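Local coordinates for protein protoporphyrinogen oxidase (Exiguobacterium sibiricum, PDB 3LOV) that binds FAD and probably oxidises coproporphyrinogen III to coproporphyrin III with molecular oxygen, a step of bacterial heme b biosynthesis, at residues L7-G12 with A18-A23; Y280-I285 with T456-I461; G108-L113 with D160-K165. All coordinates share one frame; numbering follows the deposited sequence.

Interaction 1: L7-G12 with A18-A23. With FAD (flavin-adenine dinucleotide), chain B.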
loop_
_atom_site.group_PDB
_atom_site.type_symbol
_atom_site.label_atom_id
_atom_site.label_comp_id
_atom_site.label_asym_id
_atom_site.label_seq_id
_atom_site.Cartn_x
_atom_site.Cartn_y
_atom_site.Cartn_z
ATOM N N LEU A 7 -3.748 28.710 -1.795
ATOM C CA LEU A 7 -3.539 27.360 -1.298
ATOM C C LEU A 7 -2.164 26.897 -1.761
ATOM O O LEU A 7 -1.851 26.981 -2.943
ATOM C CB LEU A 7 -4.614 26.427 -1.874
ATOM C CG LEU A 7 -4.421 24.904 -1.702
ATOM C CD1 LEU A 7 -4.397 24.519 -0.240
ATOM C CD2 LEU A 7 -5.515 24.102 -2.452
ATOM N N VAL A 8 -1.332 26.415 -0.850
ATOM C CA VAL A 8 -0.094 25.749 -1.252
ATOM C C VAL A 8 -0.222 24.282 -0.839
ATOM O O VAL A 8 -0.484 23.964 0.342
ATOM C CB VAL A 8 1.185 26.352 -0.579
ATOM C CG1 VAL A 8 2.420 25.578 -0.997
ATOM C CG2 VAL A 8 1.369 27.845 -0.921
ATOM N N ILE A 9 -0.024 23.410 -1.805
ATOM C CA ILE A 9 -0.048 21.949 -1.605
ATOM C C ILE A 9 1.402 21.541 -1.578
ATOM O O ILE A 9 2.184 21.987 -2.451
ATOM C CB ILE A 9 -0.780 21.261 -2.773
ATOM C CG1 ILE A 9 -2.268 21.570 -2.694
ATOM C CG2 ILE A 9 -0.512 19.710 -2.812
ATOM C CD1 ILE A 9 -3.008 21.404 -4.036
ATOM N N VAL A 10 1.789 20.742 -0.569
ATOM C CA VAL A 10 3.160 20.367 -0.395
ATOM C C VAL A 10 3.315 18.839 -0.640
ATOM O O VAL A 10 2.738 18.032 0.070
ATOM C CB VAL A 10 3.714 20.780 1.001
ATOM C CG1 VAL A 10 5.226 20.462 1.091
ATOM C CG2 VAL A 10 3.492 22.295 1.296
ATOM N N GLY A 11 4.109 18.482 -1.657
ATOM C CA GLY A 11 4.348 17.103 -2.066
ATOM C C GLY A 11 3.642 16.848 -3.380
ATOM O O GLY A 11 2.454 17.177 -3.518
ATOM N N GLY A 12 4.386 16.320 -4.360
ATOM C CA GLY A 12 3.859 16.035 -5.657
ATOM C C GLY A 12 3.670 14.571 -5.992
ATOM O O GLY A 12 3.814 14.164 -7.181
ATOM N N ALA A 18 -3.628 14.689 -6.866
ATOM C CA ALA A 18 -5.067 14.571 -6.676
ATOM C C ALA A 18 -5.630 15.768 -5.922
ATOM O O ALA A 18 -6.716 16.272 -6.244
ATOM C CB ALA A 18 -5.420 13.296 -5.936
ATOM N N ALA A 19 -4.918 16.223 -4.909
ATOM C CA ALA A 19 -5.401 17.384 -4.200
ATOM C C ALA A 19 -5.525 18.597 -5.176
ATOM O O ALA A 19 -6.470 19.348 -5.095
ATOM C CB ALA A 19 -4.497 17.727 -3.002
ATOM N N ALA A 20 -4.583 18.773 -6.091
ATOM C CA ALA A 20 -4.605 19.979 -6.925
ATOM C C ALA A 20 -5.804 19.888 -7.871
ATOM O O ALA A 20 -6.463 20.906 -8.125
ATOM C CB ALA A 20 -3.334 20.128 -7.705
ATOM N N TYR A 21 -6.049 18.666 -8.373
ATOM C CA TYR A 21 -7.114 18.362 -9.326
ATOM C C TYR A 21 -8.423 18.726 -8.691
ATOM O O TYR A 21 -9.243 19.431 -9.286
ATOM C CB TYR A 21 -7.123 16.865 -9.707
ATOM C CG TYR A 21 -8.309 16.481 -10.585
ATOM C CD1 TYR A 21 -8.286 16.681 -11.964
ATOM C CD2 TYR A 21 -9.467 15.937 -10.025
ATOM C CE1 TYR A 21 -9.398 16.358 -12.751
ATOM C CE2 TYR A 21 -10.553 15.628 -10.790
ATOM C CZ TYR A 21 -10.509 15.825 -12.159
ATOM O OH TYR A 21 -11.603 15.520 -12.923
ATOM N N TYR A 22 -8.636 18.226 -7.481
ATOM C CA TYR A 22 -9.890 18.473 -6.800
ATOM C C TYR A 22 -9.993 19.935 -6.364
ATOM O O TYR A 22 -11.088 20.477 -6.343
ATOM C CB TYR A 22 -10.065 17.568 -5.580
ATOM C CG TYR A 22 -10.222 16.106 -5.894
ATOM C CD1 TYR A 22 -11.250 15.665 -6.710
ATOM C CD2 TYR A 22 -9.354 15.155 -5.349
ATOM C CE1 TYR A 22 -11.409 14.313 -7.005
ATOM C CE2 TYR A 22 -9.494 13.785 -5.640
ATOM C CZ TYR A 22 -10.523 13.385 -6.486
ATOM O OH TYR A 22 -10.688 12.058 -6.791
ATOM N N ALA A 23 -8.870 20.554 -5.979
ATOM C CA ALA A 23 -8.877 21.954 -5.565
ATOM C C ALA A 23 -9.235 22.843 -6.743
ATOM O O ALA A 23 -9.934 23.842 -6.552
ATOM C CB ALA A 23 -7.484 22.428 -4.912
HETATM P PA FAD B . 4.520 9.789 -1.737
HETATM O O1A FAD B . 4.293 8.984 -2.971
HETATM O O2A FAD B . 5.562 9.348 -0.779
HETATM O O5B FAD B . 4.833 11.288 -2.172
HETATM C C5B FAD B . 5.388 12.235 -1.296
HETATM C C4B FAD B . 5.929 13.391 -2.145
HETATM O O4B FAD B . 6.323 14.486 -1.314
HETATM C C3B FAD B . 7.120 12.945 -2.968
HETATM O O3B FAD B . 7.019 13.372 -4.315
HETATM C C2B FAD B . 8.260 13.608 -2.218
HETATM O O2B FAD B . 9.328 13.941 -3.031
HETATM C C1B FAD B . 7.617 14.870 -1.683
HETATM N N9A FAD B . 8.287 15.485 -0.526
HETATM C C8A FAD B . 8.958 14.936 0.545
HETATM N N7A FAD B . 9.405 15.920 1.365
HETATM C C5A FAD B . 9.022 17.114 0.818
HETATM C C6A FAD B . 9.169 18.448 1.204
HETATM N N6A FAD B . 9.772 18.774 2.344
HETATM N N1A FAD B . 8.653 19.455 0.404
HETATM C C2A FAD B . 7.960 19.149 -0.743
HETATM N N3A FAD B . 7.792 17.827 -1.110
HETATM C C4A FAD B . 8.329 16.843 -0.359
HETATM N N1 FAD B . -0.731 1.144 -2.929
HETATM C C2 FAD B . -1.644 0.517 -3.732
HETATM O O2 FAD B . -2.803 0.943 -3.821
HETATM N N3 FAD B . -1.277 -0.609 -4.426
HETATM C C4 FAD B . -0.042 -1.140 -4.331
HETATM O O4 FAD B . 0.225 -2.121 -5.000
HETATM C C4X FAD B . 0.890 -0.552 -3.504
HETATM N N5 FAD B . 2.175 -1.065 -3.439
HETATM C C5X FAD B . 3.105 -0.433 -2.608
HETATM C C6 FAD B . 4.398 -0.954 -2.495
HETATM C C7 FAD B . 5.342 -0.329 -1.662
HETATM C C7M FAD B . 6.730 -0.888 -1.552
HETATM C C8 FAD B . 5.007 0.845 -0.964
HETATM C C8M FAD B . 5.990 1.546 -0.043
HETATM C C9 FAD B . 3.728 1.382 -1.081
HETATM C C9A FAD B . 2.761 0.751 -1.896
HETATM N N10 FAD B . 1.473 1.287 -2.014
HETATM C C10 FAD B . 0.539 0.620 -2.817
HETATM C "C1'" FAD B . 1.016 2.523 -1.277
HETATM C "C2'" FAD B . 1.158 3.742 -2.222
HETATM O "O2'" FAD B . 2.492 3.904 -2.530
HETATM C "C3'" FAD B . 0.636 5.048 -1.608
HETATM O "O3'" FAD B . -0.782 4.945 -1.627
HETATM C "C4'" FAD B . 1.004 6.348 -2.369
HETATM O "O4'" FAD B . 2.162 6.287 -3.180
HETATM C "C5'" FAD B . 1.262 7.496 -1.413
HETATM O "O5'" FAD B . 1.440 8.676 -2.155
HETATM P P FAD B . 1.661 10.036 -1.385
HETATM O O1P FAD B . 0.823 10.136 -0.137
HETATM O O2P FAD B . 1.624 11.245 -2.289
HETATM O O3P FAD B . 3.198 9.920 -0.836
#
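Ala-23 N donates to Ala-19 O over 2.8 Å, one turn of the helix whose methyl groups meet Leu-7 and Ile-9 of the strand. No hydrogen bond crosses between the segments, and the whole interface is apolar. Ile-9 does most of the reaching. Its CG1 stands anti to the carbonyl carbon (chi1 -71°), and the extended chain carries CD1 onto the helix backbone, 3.6 Å from Ala-20 CA. The same methyl lies 3.9 Å from Ala-20 CB and also touches Ala-19 CB, so one branch tip spans two consecutive alanines. Further along, Leu-7 presents CD2 to Ala-23 CB at 3.6 Å. The small alanines let strand and helix approach to 9.5 Å between axes, running nearly antiparallel at 157°. This is the opening strand-turn-helix of the beta-alpha-beta unit 6-10, 14-26, 31-35, the dinucleotide-binding start of a Rossmann-type fold; Gly-11 is consistent with the first glycine of a GxGxxG sequence. On the sheet's other face, Val-10 makes no contact with the helix and rests CG1 on the adenine of FAD, 3.5 Å from C2A. At the strand end Gly-11, with a positive phi of 108°, brings CA to 3.4 Å from ribose O4B of FAD. Gly-12 N donates to Glu-36 OE1, which also binds FAD by a hydrogen bond.

Interaction 2: Y280-I285 with T456-I461. With FAD (flavin-adenine dinucleotide), chain B.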
loop_
_atom_site.group_PDB
_atom_site.type_symbol
_atom_site.label_atom_id
_atom_site.label_comp_id
_atom_site.label_asym_id
_atom_site.label_seq_id
_atom_site.Cartn_x
_atom_site.Cartn_y
_atom_site.Cartn_z
ATOM N N TYR A 280 -3.888 28.639 2.953
ATOM C CA TYR A 280 -4.169 27.230 3.228
ATOM C C TYR A 280 -2.972 26.410 2.816
ATOM O O TYR A 280 -2.375 26.665 1.771
ATOM C CB TYR A 280 -5.415 26.801 2.482
ATOM C CG TYR A 280 -6.565 27.731 2.729
ATOM C CD1 TYR A 280 -7.230 27.757 3.972
ATOM C CD2 TYR A 280 -6.971 28.631 1.756
ATOM C CE1 TYR A 280 -8.295 28.654 4.204
ATOM C CE2 TYR A 280 -8.027 29.523 1.986
ATOM C CZ TYR A 280 -8.678 29.527 3.199
ATOM O OH TYR A 280 -9.700 30.420 3.378
ATOM N N VAL A 281 -2.588 25.471 3.673
ATOM C CA VAL A 281 -1.485 24.580 3.394
ATOM C C VAL A 281 -1.968 23.126 3.520
ATOM O O VAL A 281 -2.530 22.758 4.567
ATOM C CB VAL A 281 -0.307 24.821 4.359
ATOM C CG1 VAL A 281 0.936 23.976 3.932
ATOM C CG2 VAL A 281 0.042 26.309 4.438
ATOM N N LEU A 282 -1.761 22.325 2.469
ATOM C CA LEU A 282 -2.009 20.876 2.518
ATOM C C LEU A 282 -0.660 20.170 2.474
ATOM O O LEU A 282 0.054 20.195 1.455
ATOM C CB LEU A 282 -2.976 20.374 1.411
ATOM C CG LEU A 282 -3.433 18.880 1.510
ATOM C CD1 LEU A 282 -4.403 18.560 2.697
ATOM C CD2 LEU A 282 -4.092 18.427 0.216
ATOM N N LEU A 283 -0.287 19.585 3.619
ATOM C CA LEU A 283 0.912 18.770 3.719
ATOM C C LEU A 283 0.622 17.300 3.319
ATOM O O LEU A 283 -0.198 16.636 3.936
ATOM C CB LEU A 283 1.528 18.874 5.139
ATOM C CG LEU A 283 1.882 20.292 5.614
ATOM C CD1 LEU A 283 2.374 20.337 7.096
ATOM C CD2 LEU A 283 2.962 20.921 4.683
ATOM N N THR A 284 1.329 16.797 2.300
ATOM C CA THR A 284 1.142 15.430 1.807
ATOM C C THR A 284 2.469 14.687 1.818
ATOM O O THR A 284 2.594 13.608 1.248
ATOM C CB THR A 284 0.477 15.411 0.381
ATOM O OG1 THR A 284 1.408 15.791 -0.640
ATOM C CG2 THR A 284 -0.711 16.375 0.317
ATOM N N ILE A 285 3.441 15.283 2.506
ATOM C CA ILE A 285 4.798 14.795 2.591
ATOM C C ILE A 285 4.910 13.802 3.765
ATOM O O ILE A 285 3.975 13.671 4.534
ATOM C CB ILE A 285 5.783 15.943 2.821
ATOM C CG1 ILE A 285 5.571 16.592 4.205
ATOM C CG2 ILE A 285 5.691 16.942 1.673
ATOM C CD1 ILE A 285 6.572 17.746 4.496
ATOM N N THR A 456 -11.212 14.418 0.531
ATOM C CA THR A 456 -11.847 14.854 1.773
ATOM C C THR A 456 -11.137 16.105 2.364
ATOM O O THR A 456 -11.805 16.979 2.907
ATOM C CB THR A 456 -11.903 13.716 2.803
ATOM O OG1 THR A 456 -12.396 12.549 2.151
ATOM C CG2 THR A 456 -12.839 14.046 3.953
HETATM N N MSE A 457 -9.805 16.209 2.297
HETATM C CA MSE A 457 -9.195 17.406 2.882
HETATM C C MSE A 457 -9.494 18.639 2.020
HETATM O O MSE A 457 -9.819 19.693 2.546
HETATM C CB MSE A 457 -7.705 17.267 3.163
HETATM C CG MSE A 457 -7.385 16.271 4.260
HETATM SE SE MSE A 457 -8.117 16.762 5.983
HETATM C CE MSE A 457 -9.513 15.433 6.294
ATOM N N ILE A 458 -9.443 18.514 0.706
ATOM C CA ILE A 458 -9.838 19.653 -0.142
ATOM C C ILE A 458 -11.270 20.110 0.182
ATOM O O ILE A 458 -11.500 21.307 0.387
ATOM C CB ILE A 458 -9.646 19.354 -1.685
ATOM C CG1 ILE A 458 -8.166 19.251 -2.015
ATOM C CG2 ILE A 458 -10.358 20.389 -2.579
ATOM C CD1 ILE A 458 -7.305 20.323 -1.435
ATOM N N GLU A 459 -12.202 19.157 0.240
ATOM C CA GLU A 459 -13.596 19.404 0.605
ATOM C C GLU A 459 -13.750 20.181 1.918
ATOM O O GLU A 459 -14.568 21.082 2.014
ATOM C CB GLU A 459 -14.365 18.073 0.780
ATOM C CG GLU A 459 -14.796 17.359 -0.516
ATOM C CD GLU A 459 -15.375 15.971 -0.251
ATOM O OE1 GLU A 459 -15.540 15.570 0.928
ATOM O OE2 GLU A 459 -15.678 15.278 -1.233
ATOM N N SER A 460 -12.990 19.799 2.938
ATOM C CA SER A 460 -13.129 20.412 4.242
ATOM C C SER A 460 -12.550 21.839 4.233
ATOM O O SER A 460 -12.996 22.669 4.998
ATOM C CB SER A 460 -12.524 19.536 5.327
ATOM O OG SER A 460 -11.146 19.724 5.395
ATOM N N ILE A 461 -11.603 22.145 3.344
ATOM C CA ILE A 461 -11.203 23.548 3.153
ATOM C C ILE A 461 -12.389 24.324 2.567
ATOM O O ILE A 461 -12.611 25.475 2.939
ATOM C CB ILE A 461 -9.978 23.736 2.230
ATOM C CG1 ILE A 461 -8.762 23.004 2.769
ATOM C CG2 ILE A 461 -9.632 25.215 2.129
ATOM C CD1 ILE A 461 -7.501 23.284 2.015
HETATM P PA FAD B . 4.520 9.789 -1.737
HETATM O O1A FAD B . 4.293 8.984 -2.971
HETATM O O2A FAD B . 5.562 9.348 -0.779
HETATM O O5B FAD B . 4.833 11.288 -2.172
HETATM C C5B FAD B . 5.388 12.235 -1.296
HETATM C C4B FAD B . 5.929 13.391 -2.145
HETATM O O4B FAD B . 6.323 14.486 -1.314
HETATM C C3B FAD B . 7.120 12.945 -2.968
HETATM O O3B FAD B . 7.019 13.372 -4.315
HETATM C C2B FAD B . 8.260 13.608 -2.218
HETATM O O2B FAD B . 9.328 13.941 -3.031
HETATM C C1B FAD B . 7.617 14.870 -1.683
HETATM N N9A FAD B . 8.287 15.485 -0.526
HETATM C C8A FAD B . 8.958 14.936 0.545
HETATM N N7A FAD B . 9.405 15.920 1.365
HETATM C C5A FAD B . 9.022 17.114 0.818
HETATM C C6A FAD B . 9.169 18.448 1.204
HETATM N N6A FAD B . 9.772 18.774 2.344
HETATM N N1A FAD B . 8.653 19.455 0.404
HETATM C C2A FAD B . 7.960 19.149 -0.743
HETATM N N3A FAD B . 7.792 17.827 -1.110
HETATM C C4A FAD B . 8.329 16.843 -0.359
HETATM N N1 FAD B . -0.731 1.144 -2.929
HETATM C C2 FAD B . -1.644 0.517 -3.732
HETATM O O2 FAD B . -2.803 0.943 -3.821
HETATM N N3 FAD B . -1.277 -0.609 -4.426
HETATM C C4 FAD B . -0.042 -1.140 -4.331
HETATM O O4 FAD B . 0.225 -2.121 -5.000
HETATM C C4X FAD B . 0.890 -0.552 -3.504
HETATM N N5 FAD B . 2.175 -1.065 -3.439
HETATM C C5X FAD B . 3.105 -0.433 -2.608
HETATM C C6 FAD B . 4.398 -0.954 -2.495
HETATM C C7 FAD B . 5.342 -0.329 -1.662
HETATM C C7M FAD B . 6.730 -0.888 -1.552
HETATM C C8 FAD B . 5.007 0.845 -0.964
HETATM C C8M FAD B . 5.990 1.546 -0.043
HETATM C C9 FAD B . 3.728 1.382 -1.081
HETATM C C9A FAD B . 2.761 0.751 -1.896
HETATM N N10 FAD B . 1.473 1.287 -2.014
HETATM C C10 FAD B . 0.539 0.620 -2.817
HETATM C "C1'" FAD B . 1.016 2.523 -1.277
HETATM C "C2'" FAD B . 1.158 3.742 -2.222
HETATM O "O2'" FAD B . 2.492 3.904 -2.530
HETATM C "C3'" FAD B . 0.636 5.048 -1.608
HETATM O "O3'" FAD B . -0.782 4.945 -1.627
HETATM C "C4'" FAD B . 1.004 6.348 -2.369
HETATM O "O4'" FAD B . 2.162 6.287 -3.180
HETATM C "C5'" FAD B . 1.262 7.496 -1.413
HETATM O "O5'" FAD B . 1.440 8.676 -2.155
HETATM P P FAD B . 1.661 10.036 -1.385
HETATM O O1P FAD B . 0.823 10.136 -0.137
HETATM O O2P FAD B . 1.624 11.245 -2.289
HETATM O O3P FAD B . 3.198 9.920 -0.836
#
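Leu-282 and Tyr-280 project from a strand of the parallel Rossmann-type sheet onto the C-terminal helix 447-463, meeting Met-457, Ile-458 and Ile-461. The helix runs almost antiparallel to the strand, at 167°, with axes 10.4 Å apart. Leu-282 makes the tight half. With CG anti to the backbone N (chi1 -172°), its two methyls fork over the helix. CD1 presses against Met-457 CB at 3.6 Å, while CD2 meets Ile-458 CD1 at 4.1 Å; in both pairs the side chains cross at about a right angle. Tyr-436 of the neighbouring strand also touches Leu-282, which is buried. Toward Tyr-280 the packing is looser and partly open to solvent. Here Ile-461 lays CG2 over one face of the tyrosine ring, a CH-pi contact 4.0 Å from the ring centroid, and its CD1 comes within 4.1 Å of Tyr-280 CB. Met-457, modelled as selenomethionine, is likewise partly exposed: its chain bends after CB, leading SE away from the strand. Within the helix, Met-457 O accepts twice on one face of its carbonyl plane, from Ile-461 N and from Ser-460 OG, each at 3.1 Å. Beyond the strand end Thr-284 OG1 hydrogen-bonds to Val-10 O, and Ile-285 leaves the helix behind, setting its CG2 over the face of the FAD adenine, 3.3 Å from C4A.

Interaction 3: G108-L113 with D160-K165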
loop_
_atom_site.group_PDB
_atom_site.type_symbol
_atom_site.label_atom_id
_atom_site.label_comp_id
_atom_site.label_asym_id
_atom_site.label_seq_id
_atom_site.Cartn_x
_atom_site.Cartn_y
_atom_site.Cartn_z
ATOM N N GLY A 108 -7.603 -17.234 3.658
ATOM C CA GLY A 108 -6.883 -18.196 4.444
ATOM C C GLY A 108 -7.693 -18.920 5.496
ATOM O O GLY A 108 -7.165 -19.803 6.164
ATOM N N ILE A 109 -8.959 -18.539 5.680
ATOM C CA ILE A 109 -9.828 -19.195 6.651
ATOM C C ILE A 109 -10.636 -20.263 5.913
ATOM O O ILE A 109 -11.360 -19.936 4.963
ATOM C CB ILE A 109 -10.812 -18.217 7.367
ATOM C CG1 ILE A 109 -10.035 -17.183 8.205
ATOM C CG2 ILE A 109 -11.772 -19.039 8.263
ATOM C CD1 ILE A 109 -10.867 -16.078 8.729
ATOM N N PRO A 110 -10.507 -21.530 6.341
ATOM C CA PRO A 110 -11.175 -22.646 5.688
ATOM C C PRO A 110 -12.697 -22.544 5.673
ATOM O O PRO A 110 -13.305 -22.277 6.696
ATOM C CB PRO A 110 -10.735 -23.861 6.536
ATOM C CG PRO A 110 -9.423 -23.493 7.035
ATOM C CD PRO A 110 -9.574 -22.024 7.378
ATOM N N THR A 111 -13.281 -22.748 4.505
ATOM C CA THR A 111 -14.736 -22.855 4.376
ATOM C C THR A 111 -15.143 -24.239 3.839
ATOM O O THR A 111 -16.314 -24.627 3.969
ATOM C CB THR A 111 -15.282 -21.749 3.481
ATOM O OG1 THR A 111 -14.689 -21.869 2.200
ATOM C CG2 THR A 111 -14.961 -20.326 4.078
ATOM N N ASP A 112 -14.191 -24.983 3.266
ATOM C CA ASP A 112 -14.413 -26.382 2.823
ATOM C C ASP A 112 -13.314 -27.281 3.386
ATOM O O ASP A 112 -12.199 -27.380 2.824
ATOM C CB ASP A 112 -14.448 -26.419 1.303
ATOM C CG ASP A 112 -14.546 -27.825 0.733
ATOM O OD1 ASP A 112 -14.139 -28.817 1.381
ATOM O OD2 ASP A 112 -15.023 -27.907 -0.417
ATOM N N LEU A 113 -13.626 -27.936 4.496
ATOM C CA LEU A 113 -12.601 -28.616 5.273
ATOM C C LEU A 113 -11.920 -29.759 4.496
ATOM O O LEU A 113 -10.734 -30.016 4.691
ATOM C CB LEU A 113 -13.177 -29.130 6.576
ATOM C CG LEU A 113 -13.683 -28.083 7.568
ATOM C CD1 LEU A 113 -14.214 -28.772 8.796
ATOM C CD2 LEU A 113 -12.577 -27.127 7.965
ATOM N N ASP A 160 -2.753 -20.782 16.601
ATOM C CA ASP A 160 -1.516 -20.071 16.261
ATOM C C ASP A 160 -0.905 -20.531 14.960
ATOM O O ASP A 160 -0.465 -19.695 14.151
ATOM C CB ASP A 160 -0.471 -20.225 17.363
ATOM C CG ASP A 160 -0.878 -19.585 18.657
ATOM O OD1 ASP A 160 -1.501 -18.487 18.690
ATOM O OD2 ASP A 160 -0.523 -20.167 19.690
ATOM N N ALA A 161 -0.894 -21.840 14.731
ATOM C CA ALA A 161 -0.319 -22.386 13.515
ATOM C C ALA A 161 -0.923 -21.785 12.244
ATOM O O ALA A 161 -0.201 -21.392 11.320
ATOM C CB ALA A 161 -0.463 -23.948 13.494
ATOM N N LEU A 162 -2.249 -21.723 12.162
ATOM C CA LEU A 162 -2.878 -21.234 10.899
ATOM C C LEU A 162 -2.593 -19.725 10.721
ATOM O O LEU A 162 -2.312 -19.246 9.626
ATOM C CB LEU A 162 -4.388 -21.521 10.882
ATOM C CG LEU A 162 -5.198 -21.159 9.607
ATOM C CD1 LEU A 162 -4.854 -22.079 8.462
ATOM C CD2 LEU A 162 -6.741 -21.185 9.878
ATOM N N VAL A 163 -2.694 -18.980 11.802
ATOM C CA VAL A 163 -2.396 -17.549 11.755
ATOM C C VAL A 163 -0.964 -17.296 11.277
ATOM O O VAL A 163 -0.725 -16.492 10.350
ATOM C CB VAL A 163 -2.617 -16.895 13.135
ATOM C CG1 VAL A 163 -1.947 -15.534 13.191
ATOM C CG2 VAL A 163 -4.086 -16.779 13.409
ATOM N N GLU A 164 -0.014 -18.030 11.868
ATOM C CA GLU A 164 1.414 -17.862 11.525
ATOM C C GLU A 164 1.831 -18.351 10.176
ATOM O O GLU A 164 2.541 -17.653 9.466
ATOM C CB GLU A 164 2.298 -18.547 12.584
ATOM C CG GLU A 164 2.136 -17.886 13.872
ATOM C CD GLU A 164 2.743 -18.606 15.036
ATOM O OE1 GLU A 164 3.517 -19.570 14.849
ATOM O OE2 GLU A 164 2.436 -18.174 16.143
ATOM N N LYS A 165 1.390 -19.556 9.816
ATOM C CA LYS A 165 1.827 -20.214 8.594
ATOM C C LYS A 165 1.061 -19.773 7.362
ATOM O O LYS A 165 1.573 -19.898 6.228
ATOM C CB LYS A 165 1.733 -21.753 8.722
ATOM C CG LYS A 165 2.671 -22.328 9.783
ATOM C CD LYS A 165 2.531 -23.856 9.912
ATOM C CE LYS A 165 3.623 -24.426 10.810
ATOM N NZ LYS A 165 3.730 -25.923 10.711
#
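Leu-162 reaches from the first turn of helix 160-172 to a small beta hairpin, where it meets Gly-108 and Pro-110. The hairpin pairs strands 105-106 and 109-110 antiparallel, and Gly-108 takes a positive phi of 80° just before the second strand. From the helix, Leu-162 points its CB toward the hairpin, but this atom is still 5.7 Å from Gly-108 O and serves mainly as a stem. CG, placed anti to the backbone N (chi1 -176°), continues the reach and stands 4.2 Å from the same carbonyl oxygen. The branches then divide the work. CD1 lies 4.0 Å from Gly-108 O, and CD2 matches that distance while also going further, to Pro-110 CD at 3.9 Å. The glycine oxygen thus lies over one side of the leucine fork, equally far from both methyls, and at the fork's far end leucine and proline meet tip to tip. These are van der Waals contacts; no hydrogen bond links the two segments, and the interface is small, 95 Å² in all, though every touching residue is buried. Other helices enclose the spot: Leu-134 of helix 124-135 packs on Pro-110, and Leu-158 of helix 150-158 on Ile-109. The contact therefore joins the hairpin to a cluster of helices remote from the FAD site. Elsewhere on the helix, Asp-160 and Glu-164 both form salt bridges with Arg-155, and Lys-165 forms one with Glu-126. Past Pro-110 the chain enters helix 113-116, with Asp-112 as its N-cap: OD1 of Asp-112 accepts a hydrogen bond from Leu-115 N.

Overall arrangement
Interactions 1 and 2 are two parts of one cofactor-binding unit, their centres 7 Å apart. Strands 6-10 and 280-283 lie side by side in the parallel sheet, probably joined by a hydrogen bond from Val-10 N to Leu-282 O (2.7 Å), and both helices pack on the same side. Between them Ala-19 CB closes on Leu-282 CD2 at 3.3 Å. Across the sheet, Val-10 and Ile-285 lie against the same adenine face of FAD. Interaction 3 stands apart, on the opposite side of the chain's centre: its centre is about 43 Å from that of interaction 1 and 42 Å from that of interaction 2, with no direct contact to either.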